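Avirulence protein (Pseudomonas syringae, PDB 4B6X) is a type III secreted bacterial effector whose C-terminal domain, processed in the plant and folded as a coiled coil, probably takes part in triggering plant immunity. Local coordinates at residues Q29-K34 / A72-R77; L36-L41 / H66-L71. All blocks are in the same frame, centred on the assembly; numbering follows the deposited sequence.

Interaction 1 (Q29-K34 / A72-R77); sequences QEIEDK and ADLQRR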
ATOM      1  N   GLN A  29      -2.091  -5.658  -9.609  1.00 23.83           N
ATOM      2  CA  GLN A  29      -0.945  -4.870 -10.006  1.00 26.49           C
ATOM      3  C   GLN A  29      -0.910  -3.544  -9.217  1.00 24.00           C
ATOM      4  O   GLN A  29       0.156  -3.115  -8.789  1.00 24.13           O
ATOM      5  CB  GLN A  29      -0.950  -4.679 -11.534  1.00 29.58           C
ATOM      6  CG  GLN A  29       0.222  -3.908 -12.098  1.00 37.51           C
ATOM      7  CD  GLN A  29       1.574  -4.557 -11.808  1.00 42.97           C
ATOM      8  OE1 GLN A  29       1.859  -5.635 -12.315  1.00 49.02           O
ATOM      9  NE2 GLN A  29       2.407  -3.898 -10.987  1.00 41.18           N
ATOM     10  N   GLU A  30      -2.077  -2.934  -8.969  1.00 21.82           N
ATOM     11  CA  GLU A  30      -2.154  -1.717  -8.150  1.00 19.49           C
ATOM     12  C   GLU A  30      -1.677  -1.940  -6.725  1.00 18.50           C
ATOM     13  O   GLU A  30      -1.016  -1.079  -6.111  1.00 17.14           O
ATOM     14  CB  GLU A  30      -3.566  -1.130  -8.123  1.00 18.35           C
ATOM     15  CG  GLU A  30      -3.525   0.363  -7.768  1.00 19.97           C
ATOM     16  CD  GLU A  30      -4.863   1.049  -7.465  1.00 22.11           C
ATOM     17  OE1 GLU A  30      -5.958   0.532  -7.789  1.00 20.54           O
ATOM     18  OE2 GLU A  30      -4.771   2.158  -6.865  1.00 25.11           O
ATOM     19  N   ILE A  31      -2.054  -3.087  -6.184  1.00 17.54           N
ATOM     20  CA  ILE A  31      -1.632  -3.472  -4.869  1.00 16.49           C
ATOM     21  C   ILE A  31      -0.106  -3.553  -4.814  1.00 18.45           C
ATOM     22  O   ILE A  31       0.492  -3.003  -3.907  1.00 17.24           O
ATOM     23  CB  ILE A  31      -2.237  -4.794  -4.458  1.00 16.26           C
ATOM     24  CG1 ILE A  31      -3.723  -4.577  -4.194  1.00 15.85           C
ATOM     25  CG2 ILE A  31      -1.474  -5.390  -3.234  1.00 15.07           C
ATOM     26  CD1 ILE A  31      -4.537  -5.890  -3.987  1.00 14.84           C
ATOM     27  N   GLU A  32       0.522  -4.213  -5.773  1.00 21.39           N
ATOM     28  CA  GLU A  32       1.988  -4.255  -5.775  1.00 24.71           C
ATOM     29  C   GLU A  32       2.639  -2.841  -5.970  1.00 23.80           C
ATOM     30  O   GLU A  32       3.654  -2.529  -5.346  1.00 21.91           O
ATOM     31  CB  GLU A  32       2.504  -5.202  -6.852  1.00 29.14           C
ATOM     32  CG  GLU A  32       2.186  -6.720  -6.626  1.00 36.03           C
ATOM     33  CD  GLU A  32       2.791  -7.287  -5.325  1.00 42.83           C
ATOM     34  OE1 GLU A  32       2.121  -7.155  -4.242  1.00 45.79           O
ATOM     35  OE2 GLU A  32       3.941  -7.821  -5.393  1.00 47.20           O
ATOM     36  N   ASP A  33       2.052  -2.017  -6.842  1.00 23.22           N
ATOM     37  CA  ASP A  33       2.545  -0.649  -7.065  1.00 24.33           C
ATOM     38  C   ASP A  33       2.417   0.142  -5.755  1.00 21.51           C
ATOM     39  O   ASP A  33       3.320   0.886  -5.384  1.00 21.59           O
ATOM     40  CB  ASP A  33       1.769   0.092  -8.170  1.00 25.26           C
ATOM     41  CG  ASP A  33       1.880  -0.546  -9.532  1.00 28.52           C
ATOM     42  OD1 ASP A  33       2.801  -1.327  -9.815  1.00 31.80           O
ATOM     43  OD2 ASP A  33       1.009  -0.245 -10.373  1.00 33.95           O
ATOM     44  N   LYS A  34       1.309  -0.052  -5.050  1.00 19.27           N
ATOM     45  CA  LYS A  34       1.050   0.643  -3.808  1.00 17.28           C
ATOM     46  C   LYS A  34       1.901   0.146  -2.640  1.00 17.47           C
ATOM     47  O   LYS A  34       2.317   0.966  -1.812  1.00 16.30           O
ATOM     48  CB  LYS A  34      -0.444   0.624  -3.451  1.00 16.69           C
ATOM     49  CG  LYS A  34      -0.782   1.518  -2.221  1.00 15.71           C
ATOM     50  CD  LYS A  34      -1.963   2.522  -2.250  1.00 18.38           C
ATOM     51  CE  LYS A  34      -2.583   2.929  -3.544  1.00 20.00           C
ATOM     52  NZ  LYS A  34      -2.555   4.381  -3.810  1.00 18.65           N
ATOM     53  N   ALA A  72      -4.599  -1.076   2.410  1.00 14.06           N
ATOM     54  CA  ALA A  72      -5.447  -2.000   3.118  1.00 14.50           C
ATOM     55  C   ALA A  72      -6.838  -2.129   2.441  1.00 14.58           C
ATOM     56  O   ALA A  72      -7.370  -3.215   2.344  1.00 14.32           O
ATOM     57  CB  ALA A  72      -5.551  -1.608   4.555  1.00 15.51           C
ATOM     58  N   ASP A  73      -7.416  -1.019   1.964  1.00 14.72           N
ATOM     59  CA  ASP A  73      -8.664  -1.074   1.196  1.00 14.55           C
ATOM     60  C   ASP A  73      -8.508  -1.834  -0.109  1.00 14.29           C
ATOM     61  O   ASP A  73      -9.373  -2.650  -0.483  1.00 14.76           O
ATOM     62  CB  ASP A  73      -9.180   0.330   0.905  1.00 14.73           C
ATOM     63  CG  ASP A  73      -9.820   0.989   2.132  1.00 18.12           C
ATOM     64  OD1 ASP A  73     -10.006   0.310   3.159  1.00 20.03           O
ATOM     65  OD2 ASP A  73     -10.185   2.179   2.054  1.00 20.38           O
ATOM     66  N   LEU A  74      -7.422  -1.575  -0.830  1.00 13.84           N
ATOM     67  CA  LEU A  74      -7.187  -2.287  -2.056  1.00 14.43           C
ATOM     68  C   LEU A  74      -7.132  -3.811  -1.795  1.00 14.59           C
ATOM     69  O   LEU A  74      -7.722  -4.605  -2.525  1.00 13.59           O
ATOM     70  CB  LEU A  74      -5.935  -1.781  -2.769  1.00 15.15           C
ATOM     71  CG  LEU A  74      -5.924  -0.387  -3.415  1.00 15.22           C
ATOM     72  CD1 LEU A  74      -4.583  -0.176  -4.103  1.00 18.54           C
ATOM     73  CD2 LEU A  74      -7.037  -0.209  -4.407  1.00 16.76           C
ATOM     74  N   GLN A  75      -6.474  -4.210  -0.723  1.00 14.73           N
ATOM     75  CA  GLN A  75      -6.274  -5.630  -0.450  1.00 16.36           C
ATOM     76  C   GLN A  75      -7.602  -6.294  -0.080  1.00 16.74           C
ATOM     77  O   GLN A  75      -7.858  -7.427  -0.494  1.00 16.51           O
ATOM     78  CB  GLN A  75      -5.241  -5.826   0.662  1.00 17.35           C
ATOM     79  CG  GLN A  75      -3.837  -5.427   0.208  1.00 19.38           C
ATOM     80  CD  GLN A  75      -2.834  -5.494   1.302  1.00 25.02           C
ATOM     81  OE1 GLN A  75      -3.049  -4.956   2.382  1.00 29.46           O
ATOM     82  NE2 GLN A  75      -1.711  -6.137   1.034  1.00 26.54           N
ATOM     83  N   ARG A  76      -8.432  -5.594   0.695  1.00 16.00           N
ATOM     84  CA  ARG A  76      -9.782  -6.098   0.996  1.00 17.01           C
ATOM     85  C   ARG A  76     -10.596  -6.343  -0.264  1.00 16.84           C
ATOM     86  O   ARG A  76     -11.254  -7.372  -0.371  1.00 16.40           O
ATOM     87  CB  ARG A  76     -10.555  -5.175   1.947  1.00 17.44           C
ATOM     88  CG  ARG A  76     -10.153  -5.433   3.400  1.00 20.57           C
ATOM     89  CD  ARG A  76     -10.972  -4.633   4.408  1.00 22.99           C
ATOM     90  NE  ARG A  76     -10.572  -3.236   4.485  1.00 22.80           N
ATOM     91  CZ  ARG A  76      -9.615  -2.745   5.286  1.00 24.50           C
ATOM     92  NH1 ARG A  76      -8.913  -3.534   6.119  1.00 25.30           N
ATOM     93  NH2 ARG A  76      -9.332  -1.449   5.235  1.00 20.75           N
ATOM     94  N   ARG A  77     -10.556  -5.384  -1.200  1.00 16.41           N
ATOM     95  CA  ARG A  77     -11.323  -5.490  -2.444  1.00 16.43           C
ATOM     96  C   ARG A  77     -10.878  -6.637  -3.308  1.00 16.37           C
ATOM     97  O   ARG A  77     -11.708  -7.273  -3.987  1.00 15.98           O
ATOM     98  CB  ARG A  77     -11.266  -4.196  -3.259  1.00 16.65           C
ATOM     99  CG  ARG A  77     -12.107  -3.082  -2.682  1.00 17.79           C
ATOM    100  CD  ARG A  77     -11.668  -1.713  -3.217  1.00 21.33           C
ATOM    101  NE  ARG A  77     -11.629  -1.641  -4.686  1.00 22.37           N
ATOM    102  CZ  ARG A  77     -11.098  -0.624  -5.379  1.00 22.86           C
ATOM    103  NH1 ARG A  77     -10.544   0.400  -4.751  1.00 20.34           N
ATOM    104  NH2 ARG A  77     -11.105  -0.644  -6.712  1.00 24.33           N
TER
HETATM  105  O   HOH W   1      -8.573   1.370  -7.697  1.00 22.22           O
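Leu74 lays its branched end against the carboxylate of Glu30, the two side chains crossing at about a right angle. CD1 of Leu74 comes to 3.6 Å from CD of Glu30, and CD2 of Leu74 lies equally near Glu30 OE1. Glu30 reaches this position with CG anti to its backbone N (chi1 -157°) and the chain extended beyond CG. The carboxylate is therefore packed partly on methyl groups, while OE1 also accepts a bond from a water, 2.7 Å from OE1, that in turn makes a weak bond to NH2 of Arg77. The charged atoms of Glu30 and Arg77 stay 5.4 Å apart (OE1 to NH2), too far for direct pairing, though the opposite charges may still attract. Lys34, bent along its chain, adds aliphatic cover: its CE lies 3.7 Å from CD1 of Leu74, again with the side chains crossing.

Ile31 approaches the base of Leu74. The two side chains slide past each other in opposite directions, with Ile31 CG1 3.8 Å from Leu74 CB. Ile31 CD1 continues to the partner's backbone, 3.7 Å from Leu74 O, while CG2 meets CG of Gln75. Ile31 and Leu74 are the buried members of the contact, bordered by the longer polar chains.

The segments belong to helices 25-50 and 54-89, which run antiparallel here (156° between directions, axes 9.7 Å apart), as in a two-helix antiparallel coiled coil. Leu74 also touches Leu27 on helix 25-50, and Ile31 touches Leu71 and Phe78 on helix 54-89.

Interaction 2 (L36-L41 / H66-L71); sequences LMVNNL and HARADL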
ATOM      1  N   LEU A  36       4.985  -1.067  -3.092  1.00 21.50           N
ATOM      2  CA  LEU A  36       6.227  -0.368  -3.402  1.00 23.97           C
ATOM      3  C   LEU A  36       6.239   1.087  -2.858  1.00 22.59           C
ATOM      4  O   LEU A  36       7.205   1.500  -2.217  1.00 21.68           O
ATOM      5  CB  LEU A  36       6.510  -0.391  -4.903  1.00 26.49           C
ATOM      6  CG  LEU A  36       7.848   0.202  -5.383  1.00 32.50           C
ATOM      7  CD1 LEU A  36       9.098  -0.555  -4.794  1.00 34.66           C
ATOM      8  CD2 LEU A  36       7.893   0.202  -6.959  1.00 37.37           C
ATOM      9  N   MET A  37       5.173   1.858  -3.085  1.00 21.35           N
ATOM     10  CA  MET A  37       5.146   3.214  -2.576  1.00 20.97           C
ATOM     11  C   MET A  37       5.216   3.216  -1.049  1.00 18.44           C
ATOM     12  O   MET A  37       5.968   4.022  -0.436  1.00 19.30           O
ATOM     13  CB  MET A  37       3.915   3.991  -3.024  1.00 21.34           C
ATOM     14  CG  MET A  37       3.937   4.544  -4.465  1.00 29.21           C
ATOM     15  SD  MET A  37       2.701   5.934  -4.723  1.00 39.80           S
ATOM     16  CE  MET A  37       1.634   5.654  -3.252  1.00 19.57           C
ATOM     17  N   VAL A  38       4.478   2.322  -0.416  1.00 16.07           N
ATOM     18  CA  VAL A  38       4.499   2.228   1.053  1.00 14.33           C
ATOM     19  C   VAL A  38       5.883   1.950   1.579  1.00 16.15           C
ATOM     20  O   VAL A  38       6.336   2.554   2.564  1.00 17.17           O
ATOM     21  CB  VAL A  38       3.526   1.156   1.577  1.00 13.86           C
ATOM     22  CG1 VAL A  38       3.935   0.671   2.992  1.00 12.15           C
ATOM     23  CG2 VAL A  38       2.062   1.687   1.521  1.00 11.95           C
ATOM     24  N   ASN A  39       6.583   1.049   0.909  1.00 17.48           N
ATOM     25  CA  ASN A  39       7.933   0.726   1.285  1.00 19.07           C
ATOM     26  C   ASN A  39       8.924   1.893   1.077  1.00 19.65           C
ATOM     27  O   ASN A  39       9.819   2.120   1.902  1.00 19.45           O
ATOM     28  CB  ASN A  39       8.402  -0.497   0.484  1.00 22.05           C
ATOM     29  CG  ASN A  39       7.669  -1.789   0.851  1.00 23.71           C
ATOM     30  OD1 ASN A  39       6.829  -1.831   1.748  1.00 28.89           O
ATOM     31  ND2 ASN A  39       7.973  -2.848   0.124  1.00 25.00           N
ATOM     32  N   ASN A  40       8.820   2.606  -0.044  1.00 19.83           N
ATOM     33  CA  ASN A  40       9.717   3.732  -0.296  1.00 21.06           C
ATOM     34  C   ASN A  40       9.500   4.841   0.733  1.00 19.59           C
ATOM     35  O   ASN A  40      10.444   5.384   1.293  1.00 20.95           O
ATOM     36  CB  ASN A  40       9.543   4.261  -1.724  1.00 22.49           C
ATOM     37  CG  ASN A  40      10.093   3.294  -2.780  1.00 27.11           C
ATOM     38  OD1 ASN A  40      11.014   2.531  -2.510  1.00 28.30           O
ATOM     39  ND2 ASN A  40       9.504   3.301  -3.974  1.00 29.40           N
ATOM     40  N   LEU A  41       8.243   5.122   1.037  1.00 16.90           N
ATOM     41  CA  LEU A  41       7.916   6.110   2.021  1.00 15.26           C
ATOM     42  C   LEU A  41       8.359   5.682   3.402  1.00 15.43           C
ATOM     43  O   LEU A  41       8.754   6.529   4.189  1.00 15.28           O
ATOM     44  CB  LEU A  41       6.411   6.406   2.004  1.00 13.41           C
ATOM     45  CG  LEU A  41       5.869   7.145   0.779  1.00 13.91           C
ATOM     46  CD1 LEU A  41       4.324   6.961   0.633  1.00 11.70           C
ATOM     47  CD2 LEU A  41       6.222   8.657   0.915  1.00 13.91           C
ATOM     48  N   HIS A  66      -1.541   7.861   4.435  1.00 12.88           N
ATOM     49  CA  HIS A  66      -2.497   7.849   3.325  1.00 14.11           C
ATOM     50  C   HIS A  66      -2.352   6.545   2.538  1.00 13.88           C
ATOM     51  O   HIS A  66      -3.317   5.858   2.275  1.00 15.15           O
ATOM     52  CB  HIS A  66      -2.241   8.997   2.357  1.00 14.40           C
ATOM     53  CG  HIS A  66      -2.554  10.361   2.878  1.00 12.95           C
ATOM     54  ND1 HIS A  66      -3.742  10.672   3.502  1.00 15.05           N
ATOM     55  CD2 HIS A  66      -1.902  11.535   2.714  1.00 14.39           C
ATOM     56  CE1 HIS A  66      -3.787  11.972   3.744  1.00 16.87           C
ATOM     57  NE2 HIS A  66      -2.671  12.518   3.298  1.00 16.34           N
ATOM     58  N   ALA A  67      -1.116   6.208   2.205  1.00 13.53           N
ATOM     59  CA  ALA A  67      -0.803   5.052   1.383  1.00 13.28           C
ATOM     60  C   ALA A  67      -1.111   3.701   2.062  1.00 13.53           C
ATOM     61  O   ALA A  67      -1.602   2.758   1.405  1.00 13.86           O
ATOM     62  CB  ALA A  67       0.682   5.131   0.895  1.00 12.02           C
ATOM     63  N   ARG A  68      -0.825   3.596   3.360  1.00 13.58           N
ATOM     64  CA  ARG A  68      -1.121   2.394   4.107  1.00 14.02           C
ATOM     65  C   ARG A  68      -2.652   2.161   4.218  1.00 14.86           C
ATOM     66  O   ARG A  68      -3.098   1.011   4.148  1.00 15.34           O
ATOM     67  CB  ARG A  68      -0.462   2.421   5.481  1.00 14.58           C
ATOM     68  CG  ARG A  68       1.060   2.303   5.427  1.00 15.33           C
ATOM     69  CD  ARG A  68       1.676   2.365   6.816  1.00 15.54           C
ATOM     70  NE  ARG A  68       1.230   1.217   7.590  1.00 16.35           N
ATOM     71  CZ  ARG A  68       0.811   1.231   8.846  1.00 17.85           C
ATOM     72  NH1 ARG A  68       0.754   2.351   9.553  1.00 18.64           N
ATOM     73  NH2 ARG A  68       0.401   0.096   9.390  1.00 21.57           N
ATOM     74  N   ALA A  69      -3.432   3.219   4.407  1.00 13.26           N
ATOM     75  CA  ALA A  69      -4.882   3.098   4.448  1.00 14.63           C
ATOM     76  C   ALA A  69      -5.447   2.670   3.086  1.00 14.47           C
ATOM     77  O   ALA A  69      -6.314   1.795   3.010  1.00 15.19           O
ATOM     78  CB  ALA A  69      -5.522   4.417   4.909  1.00 14.18           C
ATOM     79  N   ASP A  70      -4.948   3.297   2.020  1.00 14.20           N
ATOM     80  CA  ASP A  70      -5.355   2.983   0.682  1.00 14.20           C
ATOM     81  C   ASP A  70      -4.986   1.543   0.315  1.00 14.47           C
ATOM     82  O   ASP A  70      -5.761   0.840  -0.308  1.00 14.26           O
ATOM     83  CB  ASP A  70      -4.722   3.959  -0.310  1.00 14.53           C
ATOM     84  CG  ASP A  70      -5.292   5.374  -0.213  1.00 16.80           C
ATOM     85  OD1 ASP A  70      -6.419   5.564   0.341  1.00 19.76           O
ATOM     86  OD2 ASP A  70      -4.621   6.307  -0.720  1.00 17.07           O
ATOM     87  N   LEU A  71      -3.810   1.101   0.729  1.00 14.20           N
ATOM     88  CA  LEU A  71      -3.384  -0.259   0.460  1.00 14.74           C
ATOM     89  C   LEU A  71      -4.307  -1.274   1.133  1.00 14.36           C
ATOM     90  O   LEU A  71      -4.679  -2.274   0.515  1.00 14.80           O
ATOM     91  CB  LEU A  71      -1.932  -0.490   0.933  1.00 14.00           C
ATOM     92  CG  LEU A  71      -1.312  -1.864   0.717  1.00 15.99           C
ATOM     93  CD1 LEU A  71      -1.348  -2.214  -0.735  1.00 11.86           C
ATOM     94  CD2 LEU A  71       0.159  -1.957   1.320  1.00 14.69           C
TER
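The helical segments 36-41 and 66-71 run antiparallel, at 154° between their N-to-C directions, with axes 9.4 Å apart at closest approach and the CA atoms of Val38 and Ala67 only 6.0 Å from each other. Both of these residues direct CB at the opposing helix. Val38 CG2 carries much of the contact: it sits 3.8 Å from Ala67 CB and equally near the carbonyl carbon of Ala67, so the methyl rests on backbone as well as side chain. Its placement follows from the first torsion (chi1 158°), which sets CG1 anti to the backbone N and leaves CG2 beside that N. The same CG2 reaches CD2 of Leu71 at 4.1 Å, one helical turn further along the partner.

Small and branched residues meeting between two antiparallel helices fit the coiled coil predicted for this part of the chain, and with only a methyl at Ala67 the backbones can come as near as that CA-to-CA approach. The evidence for an apolar interface is direct, since the closest side-chain pairs across it are carbon to carbon.

On one flank, Arg68 crosses Val38 at about a right angle; its CG lies 4.1 Å from both CG1 and CG2 of Val38, making the contact through the aliphatic part of the arginine. Around Ala67, two further side chains converge on the single methyl: Leu41 CD1 stands 4.1 Å from Ala67 CB, and Met37 CE reaches the same CB at 4.3 Å. Beyond the two segments, Val38 and Leu41 also touch Leu64, and Leu41 touches Gln63, all on helix 54-89; Leu71 packs in addition on Lys34 and Gln35 of helix 25-50.

Overall arrangement
From the modelled N terminus the chain enters helix 25-50, passing first through 29-34 and then 36-41, turns between residues 50 and 54, and returns along helix 54-89 through 66-71 before 72-77. Interaction 2 therefore closes the inner loop, with 24 residues between its segments, and interaction 1 the outer one, with 37; interaction 2 is nested inside interaction 1 without crossing. Both tie the same helix pair together, their centres about 10 Å apart. They also touch directly: Lys34 CD packs 3.7 Å from Asp70 CB, and Leu71 CD1 approaches Ile31 O, which makes them successive levels of one continuous antiparallel hairpin interface.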